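Local coordinates for protein L-Ala-D/L-Glu Epimerase (Escherichia coli, PDB 1JPD) that belongs to the enolase superfamily, joining a mandelate racemase/muconate lactonizing enzyme-type N-terminal domain to a TIM-barrel C-terminal domain, at residues Ala63-Val68 with Gly88-Ala93; Leu159-Met164 with Cys193-Asp198; Glu187-Arg192 with Glu217-Pro222. All coordinates share one frame; numbering follows the deposited sequence.

Contact 1 of 3, residues Ala63-Val68 with Gly88-Ala93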
ATOM      1  N   ALA A  63      -6.426 -19.515   8.932  1.00 45.14           N
ATOM      2  CA  ALA A  63      -5.749 -20.652   9.536  1.00 44.42           C
ATOM      3  C   ALA A  63      -4.491 -20.192  10.276  1.00 45.74           C
ATOM      4  O   ALA A  63      -4.233 -20.629  11.402  1.00 51.21           O
ATOM      5  CB  ALA A  63      -5.391 -21.676   8.467  1.00 39.23           C
ATOM      6  N   GLN A  64      -3.708 -19.307   9.658  1.00 45.24           N
ATOM      7  CA  GLN A  64      -2.485 -18.818  10.294  1.00 46.08           C
ATOM      8  C   GLN A  64      -2.790 -18.072  11.580  1.00 48.87           C
ATOM      9  O   GLN A  64      -2.059 -18.197  12.562  1.00 52.01           O
ATOM     10  CB  GLN A  64      -1.706 -17.883   9.365  1.00 47.74           C
ATOM     11  CG  GLN A  64      -1.228 -18.498   8.068  1.00 46.97           C
ATOM     12  CD  GLN A  64      -0.382 -17.529   7.264  1.00 49.02           C
ATOM     13  OE1 GLN A  64       0.716 -17.151   7.679  1.00 49.66           O
ATOM     14  NE2 GLN A  64      -0.892 -17.114   6.115  1.00 45.70           N
ATOM     15  N   ILE A  65      -3.867 -17.289  11.579  1.00 50.97           N
ATOM     16  CA  ILE A  65      -4.226 -16.524  12.769  1.00 52.54           C
ATOM     17  C   ILE A  65      -4.652 -17.455  13.904  1.00 52.25           C
ATOM     18  O   ILE A  65      -4.162 -17.324  15.036  1.00 47.56           O
ATOM     19  CB  ILE A  65      -5.354 -15.479  12.465  1.00 50.16           C
ATOM     20  CG1 ILE A  65      -4.880 -14.513  11.374  1.00 45.96           C
ATOM     21  CG2 ILE A  65      -5.695 -14.680  13.731  1.00 45.51           C
ATOM     22  CD1 ILE A  65      -5.843 -13.392  11.056  1.00 41.79           C
ATOM     23  N   MET A  66      -5.546 -18.396  13.601  1.00 50.88           N
ATOM     24  CA  MET A  66      -6.011 -19.346  14.608  1.00 53.90           C
ATOM     25  C   MET A  66      -4.799 -20.017  15.228  1.00 54.70           C
ATOM     26  O   MET A  66      -4.665 -20.086  16.449  1.00 59.19           O
ATOM     27  CB  MET A  66      -6.901 -20.429  13.989  1.00 53.00           C
ATOM     28  CG  MET A  66      -8.139 -19.932  13.262  1.00 57.81           C
ATOM     29  SD  MET A  66      -9.064 -18.685  14.175  1.00 67.91           S
ATOM     30  CE  MET A  66      -9.255 -19.474  15.778  1.00 61.86           C
ATOM     31  N   SER A  67      -3.910 -20.501  14.370  1.00 54.75           N
ATOM     32  CA  SER A  67      -2.702 -21.186  14.809  1.00 55.52           C
ATOM     33  C   SER A  67      -1.986 -20.450  15.931  1.00 53.60           C
ATOM     34  O   SER A  67      -1.193 -21.046  16.655  1.00 58.71           O
ATOM     35  CB  SER A  67      -1.729 -21.342  13.642  1.00 58.11           C
ATOM     36  OG  SER A  67      -0.842 -20.236  13.587  1.00 61.47           O
ATOM     37  N   VAL A  68      -2.248 -19.160  16.078  1.00 48.56           N
ATOM     38  CA  VAL A  68      -1.568 -18.421  17.124  1.00 47.90           C
ATOM     39  C   VAL A  68      -2.527 -17.775  18.130  1.00 49.68           C
ATOM     40  O   VAL A  68      -2.125 -16.944  18.953  1.00 43.57           O
ATOM     41  CB  VAL A  68      -0.617 -17.363  16.505  1.00 48.46           C
ATOM     42  CG1 VAL A  68      -1.407 -16.169  15.993  1.00 43.34           C
ATOM     43  CG2 VAL A  68       0.423 -16.948  17.520  1.00 51.06           C
ATOM     44  N   GLY A  88       3.069 -11.287   6.127  1.00 36.11           N
ATOM     45  CA  GLY A  88       1.943 -11.621   5.269  1.00 33.49           C
ATOM     46  C   GLY A  88       0.659 -11.052   5.848  1.00 37.23           C
ATOM     47  O   GLY A  88       0.688 -10.425   6.906  1.00 38.08           O
ATOM     48  N   ALA A  89      -0.468 -11.271   5.178  1.00 34.61           N
ATOM     49  CA  ALA A  89      -1.745 -10.737   5.658  1.00 37.31           C
ATOM     50  C   ALA A  89      -2.111 -11.144   7.085  1.00 40.23           C
ATOM     51  O   ALA A  89      -2.633 -10.331   7.849  1.00 38.94           O
ATOM     52  CB  ALA A  89      -2.870 -11.136   4.711  1.00 36.48           C
ATOM     53  N   ALA A  90      -1.856 -12.402   7.437  1.00 41.63           N
ATOM     54  CA  ALA A  90      -2.182 -12.886   8.773  1.00 40.29           C
ATOM     55  C   ALA A  90      -1.473 -12.057   9.831  1.00 40.87           C
ATOM     56  O   ALA A  90      -2.115 -11.478  10.713  1.00 42.42           O
ATOM     57  CB  ALA A  90      -1.807 -14.368   8.921  1.00 41.53           C
ATOM     58  N   ARG A  91      -0.151 -11.983   9.751  1.00 37.37           N
ATOM     59  CA  ARG A  91       0.567 -11.211  10.748  1.00 40.72           C
ATOM     60  C   ARG A  91       0.126  -9.752  10.741  1.00 43.21           C
ATOM     61  O   ARG A  91       0.116  -9.102  11.785  1.00 51.78           O
ATOM     62  CB  ARG A  91       2.080 -11.293  10.539  1.00 40.46           C
ATOM     63  CG  ARG A  91       2.863 -10.765  11.737  1.00 41.67           C
ATOM     64  CD  ARG A  91       4.356 -11.001  11.608  1.00 46.50           C
ATOM     65  NE  ARG A  91       5.006 -10.057  10.700  1.00 48.59           N
ATOM     66  CZ  ARG A  91       6.298 -10.093  10.390  1.00 46.65           C
ATOM     67  NH1 ARG A  91       7.079 -11.031  10.913  1.00 45.58           N
ATOM     68  NH2 ARG A  91       6.809  -9.188   9.563  1.00 42.60           N
ATOM     69  N   ASN A  92      -0.255  -9.240   9.573  1.00 43.00           N
ATOM     70  CA  ASN A  92      -0.688  -7.853   9.471  1.00 38.70           C
ATOM     71  C   ASN A  92      -1.922  -7.584  10.327  1.00 41.67           C
ATOM     72  O   ASN A  92      -1.967  -6.592  11.066  1.00 41.53           O
ATOM     73  CB  ASN A  92      -0.967  -7.481   8.015  1.00 34.31           C
ATOM     74  CG  ASN A  92      -1.285  -6.005   7.843  1.00 36.28           C
ATOM     75  OD1 ASN A  92      -0.712  -5.149   8.532  1.00 32.24           O
ATOM     76  ND2 ASN A  92      -2.187  -5.696   6.913  1.00 31.26           N
ATOM     77  N   ALA A  93      -2.921  -8.460  10.238  1.00 38.61           N
ATOM     78  CA  ALA A  93      -4.131  -8.283  11.034  1.00 38.71           C
ATOM     79  C   ALA A  93      -3.803  -8.313  12.532  1.00 42.68           C
ATOM     80  O   ALA A  93      -4.268  -7.460  13.294  1.00 43.20           O
ATOM     81  CB  ALA A  93      -5.140  -9.356  10.704  1.00 31.95           C
TER
HETATM   82  O   HOH W   1      -0.187 -14.440   5.922  1.00 38.83           O
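Gln64 and Ile65 both turn their first side-chain bond so that CG and CG1 lie anti to the carbonyl carbon (chi1 -61° and -59°), which carries both chains across to Ala90 on the neighbouring helix. Gln64 is extended beyond CG, with its amide turned flat over the Ala90 methyl. CB of Ala90 sits 3.5 Å from Gln64 CB, and these torsions place the face of the carboxamide above it, with Gln64 CD 3.8 Å from Ala90 CB. From another direction, Ile65 brings CG1 to 3.9 Å from Ala90 CB, and its CD1 reaches on to Ala93 CB at 4.1 Å, one helical turn further along. A water links the polar end of Gln64 to the helix start: it takes a hydrogen bond from Ala90 N at 3.0 Å and a weak one from Gln64 NE2 at 2.8 Å. Ala89 N, in the same first turn, is bonded to Glu56. On the sheet side, Ile65 rests on Val33 and Val35, and Ala93 on Val35 and Cys48. Small alanines on one helix thus receive longer side chains from the other, both helices packing on the three-stranded antiparallel sheet of the N-terminal domain, the alpha+beta capping domain of enolase-superfamily proteins.

Contact 2 of 3, residues Leu159-Met164 with Cys193-Asp198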
ATOM      1  N   LEU A 159       0.694   1.320 -26.634  1.00 47.46           N
ATOM      2  CA  LEU A 159       0.663   2.758 -26.855  1.00 46.86           C
ATOM      3  C   LEU A 159       1.265   3.590 -25.725  1.00 50.54           C
ATOM      4  O   LEU A 159       0.683   4.591 -25.313  1.00 53.67           O
ATOM      5  CB  LEU A 159      -0.780   3.199 -27.094  1.00 43.65           C
ATOM      6  CG  LEU A 159      -1.530   2.453 -28.197  1.00 42.85           C
ATOM      7  CD1 LEU A 159      -2.954   2.963 -28.277  1.00 41.50           C
ATOM      8  CD2 LEU A 159      -0.821   2.639 -29.523  1.00 40.49           C
ATOM      9  N   ILE A 160       2.433   3.194 -25.235  1.00 47.73           N
ATOM     10  CA  ILE A 160       3.069   3.927 -24.152  1.00 44.50           C
ATOM     11  C   ILE A 160       3.363   5.388 -24.479  1.00 47.05           C
ATOM     12  O   ILE A 160       3.148   6.265 -23.645  1.00 50.53           O
ATOM     13  CB  ILE A 160       4.380   3.251 -23.716  1.00 46.45           C
ATOM     14  CG1 ILE A 160       4.070   1.857 -23.171  1.00 51.56           C
ATOM     15  CG2 ILE A 160       5.094   4.097 -22.670  1.00 41.07           C
ATOM     16  CD1 ILE A 160       2.935   1.836 -22.156  1.00 59.18           C
ATOM     17  N   SER A 161       3.843   5.665 -25.683  1.00 46.07           N
ATOM     18  CA  SER A 161       4.166   7.042 -26.026  1.00 44.23           C
ATOM     19  C   SER A 161       2.960   7.954 -26.184  1.00 44.52           C
ATOM     20  O   SER A 161       2.861   8.963 -25.481  1.00 43.68           O
ATOM     21  CB  SER A 161       5.036   7.102 -27.284  1.00 42.66           C
ATOM     22  OG  SER A 161       6.338   6.614 -27.009  1.00 43.04           O
ATOM     23  N   GLU A 162       2.035   7.621 -27.082  1.00 39.75           N
ATOM     24  CA  GLU A 162       0.894   8.505 -27.259  1.00 39.36           C
ATOM     25  C   GLU A 162       0.090   8.706 -25.973  1.00 42.36           C
ATOM     26  O   GLU A 162      -0.278   9.836 -25.649  1.00 46.51           O
ATOM     27  CB  GLU A 162      -0.026   8.039 -28.390  1.00 35.73           C
ATOM     28  CG  GLU A 162      -0.963   9.160 -28.827  1.00 35.82           C
ATOM     29  CD  GLU A 162      -1.685   8.887 -30.126  1.00 41.04           C
ATOM     30  OE1 GLU A 162      -1.396   7.858 -30.774  1.00 39.25           O
ATOM     31  OE2 GLU A 162      -2.543   9.717 -30.504  1.00 42.35           O
ATOM     32  N   ARG A 163      -0.169   7.633 -25.230  1.00 40.68           N
ATOM     33  CA  ARG A 163      -0.918   7.752 -23.980  1.00 41.00           C
ATOM     34  C   ARG A 163      -0.285   8.781 -23.038  1.00 39.38           C
ATOM     35  O   ARG A 163      -0.946   9.732 -22.613  1.00 38.36           O
ATOM     36  CB  ARG A 163      -1.016   6.392 -23.267  1.00 41.42           C
ATOM     37  CG  ARG A 163      -2.010   5.437 -23.895  1.00 43.94           C
ATOM     38  CD  ARG A 163      -1.924   4.028 -23.319  1.00 46.96           C
ATOM     39  NE  ARG A 163      -3.037   3.203 -23.793  1.00 50.58           N
ATOM     40  CZ  ARG A 163      -3.163   1.896 -23.582  1.00 51.44           C
ATOM     41  NH1 ARG A 163      -2.239   1.227 -22.899  1.00 51.39           N
ATOM     42  NH2 ARG A 163      -4.231   1.259 -24.046  1.00 48.87           N
ATOM     43  N   MET A 164       0.993   8.594 -22.719  1.00 41.05           N
ATOM     44  CA  MET A 164       1.693   9.511 -21.823  1.00 41.27           C
ATOM     45  C   MET A 164       1.780  10.921 -22.396  1.00 41.55           C
ATOM     46  O   MET A 164       1.705  11.901 -21.651  1.00 39.63           O
ATOM     47  CB  MET A 164       3.093   8.984 -21.497  1.00 39.25           C
ATOM     48  CG  MET A 164       3.069   7.745 -20.627  1.00 36.91           C
ATOM     49  SD  MET A 164       2.022   8.014 -19.185  1.00 37.98           S
ATOM     50  CE  MET A 164       2.993   9.229 -18.231  1.00 31.07           C
ATOM     51  N   CYS A 193      11.705   4.631 -20.261  1.00 40.22           N
ATOM     52  CA  CYS A 193      11.929   5.425 -19.062  1.00 46.61           C
ATOM     53  C   CYS A 193      12.352   6.813 -19.513  1.00 45.70           C
ATOM     54  O   CYS A 193      11.959   7.813 -18.915  1.00 46.82           O
ATOM     55  CB  CYS A 193      13.015   4.815 -18.173  1.00 46.89           C
ATOM     56  SG  CYS A 193      12.603   3.216 -17.456  1.00 47.86           S
ATOM     57  N   GLN A 194      13.127   6.872 -20.593  1.00 48.74           N
ATOM     58  CA  GLN A 194      13.599   8.153 -21.106  1.00 50.02           C
ATOM     59  C   GLN A 194      12.443   9.040 -21.549  1.00 45.40           C
ATOM     60  O   GLN A 194      12.475  10.250 -21.346  1.00 44.32           O
ATOM     61  CB  GLN A 194      14.573   7.955 -22.268  1.00 55.95           C
ATOM     62  CG  GLN A 194      15.375   9.216 -22.559  1.00 59.30           C
ATOM     63  CD  GLN A 194      16.123   9.707 -21.327  1.00 61.76           C
ATOM     64  OE1 GLN A 194      16.991   9.006 -20.795  1.00 63.06           O
ATOM     65  NE2 GLN A 194      15.782  10.909 -20.862  1.00 56.29           N
ATOM     66  N   LEU A 195      11.423   8.439 -22.153  1.00 44.05           N
ATOM     67  CA  LEU A 195      10.250   9.194 -22.576  1.00 39.73           C
ATOM     68  C   LEU A 195       9.489   9.705 -21.354  1.00 40.21           C
ATOM     69  O   LEU A 195       9.019  10.835 -21.347  1.00 44.04           O
ATOM     70  CB  LEU A 195       9.314   8.322 -23.404  1.00 38.97           C
ATOM     71  CG  LEU A 195       7.988   9.027 -23.680  1.00 42.28           C
ATOM     72  CD1 LEU A 195       8.262  10.314 -24.456  1.00 42.63           C
ATOM     73  CD2 LEU A 195       7.062   8.118 -24.459  1.00 45.34           C
ATOM     74  N   LEU A 196       9.356   8.869 -20.327  1.00 41.18           N
ATOM     75  CA  LEU A 196       8.659   9.286 -19.120  1.00 42.45           C
ATOM     76  C   LEU A 196       9.388  10.479 -18.526  1.00 43.52           C
ATOM     77  O   LEU A 196       8.760  11.407 -18.001  1.00 44.08           O
ATOM     78  CB  LEU A 196       8.589   8.144 -18.097  1.00 40.01           C
ATOM     79  CG  LEU A 196       7.768   6.935 -18.561  1.00 39.45           C
ATOM     80  CD1 LEU A 196       7.633   5.927 -17.417  1.00 36.14           C
ATOM     81  CD2 LEU A 196       6.392   7.408 -19.027  1.00 34.69           C
ATOM     82  N   ALA A 197      10.715  10.462 -18.622  1.00 40.72           N
ATOM     83  CA  ALA A 197      11.517  11.563 -18.105  1.00 41.78           C
ATOM     84  C   ALA A 197      11.294  12.818 -18.952  1.00 42.26           C
ATOM     85  O   ALA A 197      11.180  13.913 -18.410  1.00 41.74           O
ATOM     86  CB  ALA A 197      12.992  11.186 -18.085  1.00 40.80           C
ATOM     87  N   ASP A 198      11.216  12.669 -20.275  1.00 38.07           N
ATOM     88  CA  ASP A 198      10.985  13.834 -21.129  1.00 42.69           C
ATOM     89  C   ASP A 198       9.658  14.517 -20.777  1.00 45.40           C
ATOM     90  O   ASP A 198       9.497  15.717 -21.009  1.00 50.99           O
ATOM     91  CB  ASP A 198      10.944  13.456 -22.622  1.00 40.08           C
ATOM     92  CG  ASP A 198      12.276  12.949 -23.153  1.00 45.15           C
ATOM     93  OD1 ASP A 198      13.335  13.269 -22.569  1.00 53.67           O
ATOM     94  OD2 ASP A 198      12.266  12.237 -24.180  1.00 45.59           O
TER
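The 2.9 Å hydrogen bond from Ala197 N to Cys193 O spans the helical turn that holds Leu195 and Leu196, the two residues that reach across to Ser161 and Met164. No hydrogen bond passes between the two segments, and the contacts are mainly those of methyl and methylene groups. Leu195 has its CG anti to the backbone N (chi1 172°), and this sends CD2 out against the flank of Ser161, 3.5 Å from its CA and 3.6 Å from its CB. The hydroxyl of Ser161 lies alongside the same methyl, which also comes near the carbonyl of Ile160. The segments run nearly side by side, their axes 10.6 Å apart at closest and inclined by only 15° with the same N-to-C sense. This is the arrangement of neighbouring outer helices in a TIM barrel: helix 160-170 follows strand 150-154, helix 189-198 follows strand 175-179, and these two strands are adjacent and parallel, so that the chain links them by a right-handed beta-alpha-beta crossover. Nearer the barrel strands, Met164 meets Leu196. Met164 is folded at both chi2 and chi3, which brings its terminal methyl back toward the partner: Leu196 CD2 lies 3.7 Å from Met164 CG and 3.9 Å from Met164 CE, the two side chains crossing obliquely. Both residues are buried, Leu196 also resting on Leu204 of strand 203-205 and Met164 on Leu199. Next to this pair on helix 160-170, Arg163 leaves the interface and forms a salt bridge with Asp156, its side chain touching Pro133 and Met136 of helix 133-145.

Contact 3 of 3, residues Glu187-Arg192 with Glu217-Pro222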
ATOM      1  N   GLU A 187      13.619  -5.374 -23.206  1.00 53.37           N
ATOM      2  CA  GLU A 187      13.814  -4.760 -24.512  1.00 55.93           C
ATOM      3  C   GLU A 187      13.091  -3.416 -24.650  1.00 55.48           C
ATOM      4  O   GLU A 187      11.862  -3.365 -24.698  1.00 54.81           O
ATOM      5  CB  GLU A 187      13.312  -5.717 -25.593  1.00 62.39           C
ATOM      6  CG  GLU A 187      13.162  -5.098 -26.975  1.00 75.44           C
ATOM      7  CD  GLU A 187      14.319  -5.422 -27.899  1.00 80.54           C
ATOM      8  OE1 GLU A 187      15.461  -5.010 -27.597  1.00 84.93           O
ATOM      9  OE2 GLU A 187      14.081  -6.090 -28.931  1.00 83.39           O
ATOM     10  N   GLY A 188      13.860  -2.331 -24.713  1.00 53.60           N
ATOM     11  CA  GLY A 188      13.274  -1.012 -24.875  1.00 43.76           C
ATOM     12  C   GLY A 188      12.873  -0.326 -23.589  1.00 42.25           C
ATOM     13  O   GLY A 188      12.321   0.775 -23.615  1.00 44.30           O
ATOM     14  N   LEU A 189      13.155  -0.963 -22.460  1.00 38.79           N
ATOM     15  CA  LEU A 189      12.793  -0.390 -21.173  1.00 39.81           C
ATOM     16  C   LEU A 189      13.449   0.974 -20.929  1.00 44.57           C
ATOM     17  O   LEU A 189      12.830   1.886 -20.365  1.00 46.74           O
ATOM     18  CB  LEU A 189      13.168  -1.361 -20.058  1.00 32.07           C
ATOM     19  CG  LEU A 189      12.968  -0.800 -18.656  1.00 35.17           C
ATOM     20  CD1 LEU A 189      11.505  -0.469 -18.444  1.00 32.84           C
ATOM     21  CD2 LEU A 189      13.454  -1.810 -17.635  1.00 38.04           C
ATOM     22  N   ALA A 190      14.699   1.112 -21.365  1.00 45.25           N
ATOM     23  CA  ALA A 190      15.444   2.358 -21.188  1.00 42.54           C
ATOM     24  C   ALA A 190      14.844   3.514 -21.983  1.00 40.12           C
ATOM     25  O   ALA A 190      14.599   4.591 -21.438  1.00 44.70           O
ATOM     26  CB  ALA A 190      16.897   2.156 -21.578  1.00 41.01           C
ATOM     27  N   ALA A 191      14.620   3.307 -23.272  1.00 36.01           N
ATOM     28  CA  ALA A 191      14.033   4.350 -24.097  1.00 40.41           C
ATOM     29  C   ALA A 191      12.688   4.827 -23.518  1.00 45.50           C
ATOM     30  O   ALA A 191      12.357   6.021 -23.578  1.00 46.33           O
ATOM     31  CB  ALA A 191      13.852   3.824 -25.508  1.00 35.68           C
ATOM     32  N   ARG A 192      11.926   3.877 -22.968  1.00 41.33           N
ATOM     33  CA  ARG A 192      10.628   4.176 -22.370  1.00 43.34           C
ATOM     34  C   ARG A 192      10.794   5.023 -21.148  1.00 42.38           C
ATOM     35  O   ARG A 192      10.094   6.023 -21.006  1.00 39.73           O
ATOM     36  CB  ARG A 192       9.845   2.919 -21.991  1.00 43.46           C
ATOM     37  CG  ARG A 192       9.165   2.296 -23.174  1.00 49.06           C
ATOM     38  CD  ARG A 192       8.413   1.052 -22.756  1.00 53.39           C
ATOM     39  NE  ARG A 192       7.676   0.444 -23.859  1.00 55.97           N
ATOM     40  CZ  ARG A 192       6.807  -0.556 -23.722  1.00 58.81           C
ATOM     41  NH1 ARG A 192       6.556  -1.074 -22.522  1.00 59.07           N
ATOM     42  NH2 ARG A 192       6.179  -1.035 -24.787  1.00 57.09           N
ATOM     43  N   GLU A 217      19.355  -3.139 -13.946  1.00 51.69           N
ATOM     44  CA  GLU A 217      20.717  -2.784 -13.550  1.00 57.88           C
ATOM     45  C   GLU A 217      21.573  -2.432 -14.759  1.00 59.34           C
ATOM     46  O   GLU A 217      22.703  -1.960 -14.615  1.00 61.06           O
ATOM     47  CB  GLU A 217      21.377  -3.946 -12.811  1.00 56.19           C
ATOM     48  CG  GLU A 217      20.771  -4.251 -11.467  1.00 61.72           C
ATOM     49  CD  GLU A 217      21.466  -5.396 -10.770  1.00 60.77           C
ATOM     50  OE1 GLU A 217      21.669  -6.442 -11.423  1.00 59.61           O
ATOM     51  OE2 GLU A 217      21.800  -5.249  -9.571  1.00 62.81           O
ATOM     52  N   ASN A 218      21.014  -2.656 -15.944  1.00 57.54           N
ATOM     53  CA  ASN A 218      21.706  -2.415 -17.200  1.00 53.98           C
ATOM     54  C   ASN A 218      21.585  -1.019 -17.804  1.00 53.33           C
ATOM     55  O   ASN A 218      21.907  -0.831 -18.975  1.00 58.28           O
ATOM     56  CB  ASN A 218      21.241  -3.434 -18.242  1.00 56.71           C
ATOM     57  CG  ASN A 218      21.333  -4.864 -17.743  1.00 58.59           C
ATOM     58  OD1 ASN A 218      22.217  -5.205 -16.954  1.00 54.48           O
ATOM     59  ND2 ASN A 218      20.427  -5.716 -18.221  1.00 57.66           N
ATOM     60  N   PHE A 219      21.116  -0.041 -17.040  1.00 49.79           N
ATOM     61  CA  PHE A 219      21.005   1.308 -17.582  1.00 48.05           C
ATOM     62  C   PHE A 219      20.788   2.339 -16.488  1.00 52.66           C
ATOM     63  O   PHE A 219      20.171   2.049 -15.464  1.00 59.88           O
ATOM     64  CB  PHE A 219      19.885   1.378 -18.639  1.00 45.72           C
ATOM     65  CG  PHE A 219      18.486   1.279 -18.081  1.00 51.45           C
ATOM     66  CD1 PHE A 219      17.819   2.419 -17.624  1.00 51.09           C
ATOM     67  CD2 PHE A 219      17.819   0.049 -18.041  1.00 51.64           C
ATOM     68  CE1 PHE A 219      16.506   2.339 -17.134  1.00 51.00           C
ATOM     69  CE2 PHE A 219      16.507  -0.042 -17.554  1.00 51.85           C
ATOM     70  CZ  PHE A 219      15.849   1.106 -17.101  1.00 52.12           C
ATOM     71  N   ILE A 220      21.325   3.539 -16.687  1.00 53.58           N
ATOM     72  CA  ILE A 220      21.165   4.598 -15.699  1.00 52.68           C
ATOM     73  C   ILE A 220      19.720   5.088 -15.772  1.00 54.41           C
ATOM     74  O   ILE A 220      19.282   5.630 -16.790  1.00 53.52           O
ATOM     75  CB  ILE A 220      22.140   5.767 -15.973  1.00 52.28           C
ATOM     76  CG1 ILE A 220      23.576   5.237 -15.999  1.00 55.91           C
ATOM     77  CG2 ILE A 220      22.001   6.831 -14.888  1.00 40.85           C
ATOM     78  CD1 ILE A 220      24.604   6.238 -16.498  1.00 61.31           C
ATOM     79  N   HIS A 221      18.985   4.884 -14.686  1.00 51.70           N
ATOM     80  CA  HIS A 221      17.581   5.274 -14.620  1.00 47.18           C
ATOM     81  C   HIS A 221      17.360   6.766 -14.813  1.00 45.79           C
ATOM     82  O   HIS A 221      17.906   7.584 -14.078  1.00 44.42           O
ATOM     83  CB  HIS A 221      16.982   4.830 -13.277  1.00 44.27           C
ATOM     84  CG  HIS A 221      17.044   3.350 -13.048  1.00 39.11           C
ATOM     85  ND1 HIS A 221      16.640   2.761 -11.871  1.00 37.95           N
ATOM     86  CD2 HIS A 221      17.466   2.342 -13.848  1.00 36.86           C
ATOM     87  CE1 HIS A 221      16.813   1.454 -11.954  1.00 38.75           C
ATOM     88  NE2 HIS A 221      17.312   1.174 -13.144  1.00 33.70           N
ATOM     89  N   PRO A 222      16.558   7.140 -15.820  1.00 47.13           N
ATOM     90  CA  PRO A 222      16.261   8.548 -16.100  1.00 46.86           C
ATOM     91  C   PRO A 222      15.255   9.145 -15.111  1.00 47.54           C
ATOM     92  O   PRO A 222      15.109  10.364 -15.027  1.00 49.89           O
ATOM     93  CB  PRO A 222      15.734   8.512 -17.536  1.00 46.15           C
ATOM     94  CG  PRO A 222      15.095   7.180 -17.627  1.00 48.29           C
ATOM     95  CD  PRO A 222      16.100   6.288 -16.930  1.00 48.72           C
TER
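Ala190, in the first turn of the helix that Gly188 caps, comes closest to an irregular piece of chain at Phe219, whose backbone is extended, with 6.7 Å between the two CA atoms. Phe219 carries most of the meeting. Its CG stands between the backbone N and the carbonyl carbon (chi1 71°), and the CB bond points toward the helix, which places the ring against Leu189 and Ala190. The methyl of Ala190 sits over one face in a CH-pi contact: Ala190 CB is 4.1 Å from the centroid of the Phe219 ring and 17° off the ring normal, with Phe219 CG its nearest ring atom at 3.9 Å. Leu189 approaches differently. Its CD2 lies at the ring edge, 3.5 Å from Phe219 CE2, while its CG is 3.8 Å from Phe219 CZ, and the two side chains cross at about a right angle. On the opposite face of the ring, His221 places NE2 4.2 Å above the plane, and Pro222 CD meets the edge in plane. The imidazole of His221 is itself fixed, NE2 bonding to Leu216 O and ND1 to Glu245, while Leu189 also touches Trp184, Pro207 and Leu208. With no hydrogen bond across the segments, the loop between strands 203-205 and 225-227 is joined here to the start of helix 189-198 by an aromatic ring that meets Ala190 on one face and Leu189 at its edge, with the loop's own His221 over the opposite face, so the match depends on shape and dispersion rather than on polar direction.

In the fold
Contact 1 comes first along the chain and lies in the N-terminal domain, on helices 58-66 and 89-104. Contacts 2 and 3 lie in the TIM-barrel domain on the opposite side of the chain's centre, their centres about 41 and 39 Å from that of contact 1. Those two are close to each other, with centres about 12 Å apart, and share helix 189-198: its first turn serves contact 3 and its later part contact 2. Their segments alternate in sequence, and they touch where Pro222 packs on Cys193. One barrel helix is thus joined to the preceding helix, 160-170, and to the following loop, while contact 1 joins two helices within the capping domain.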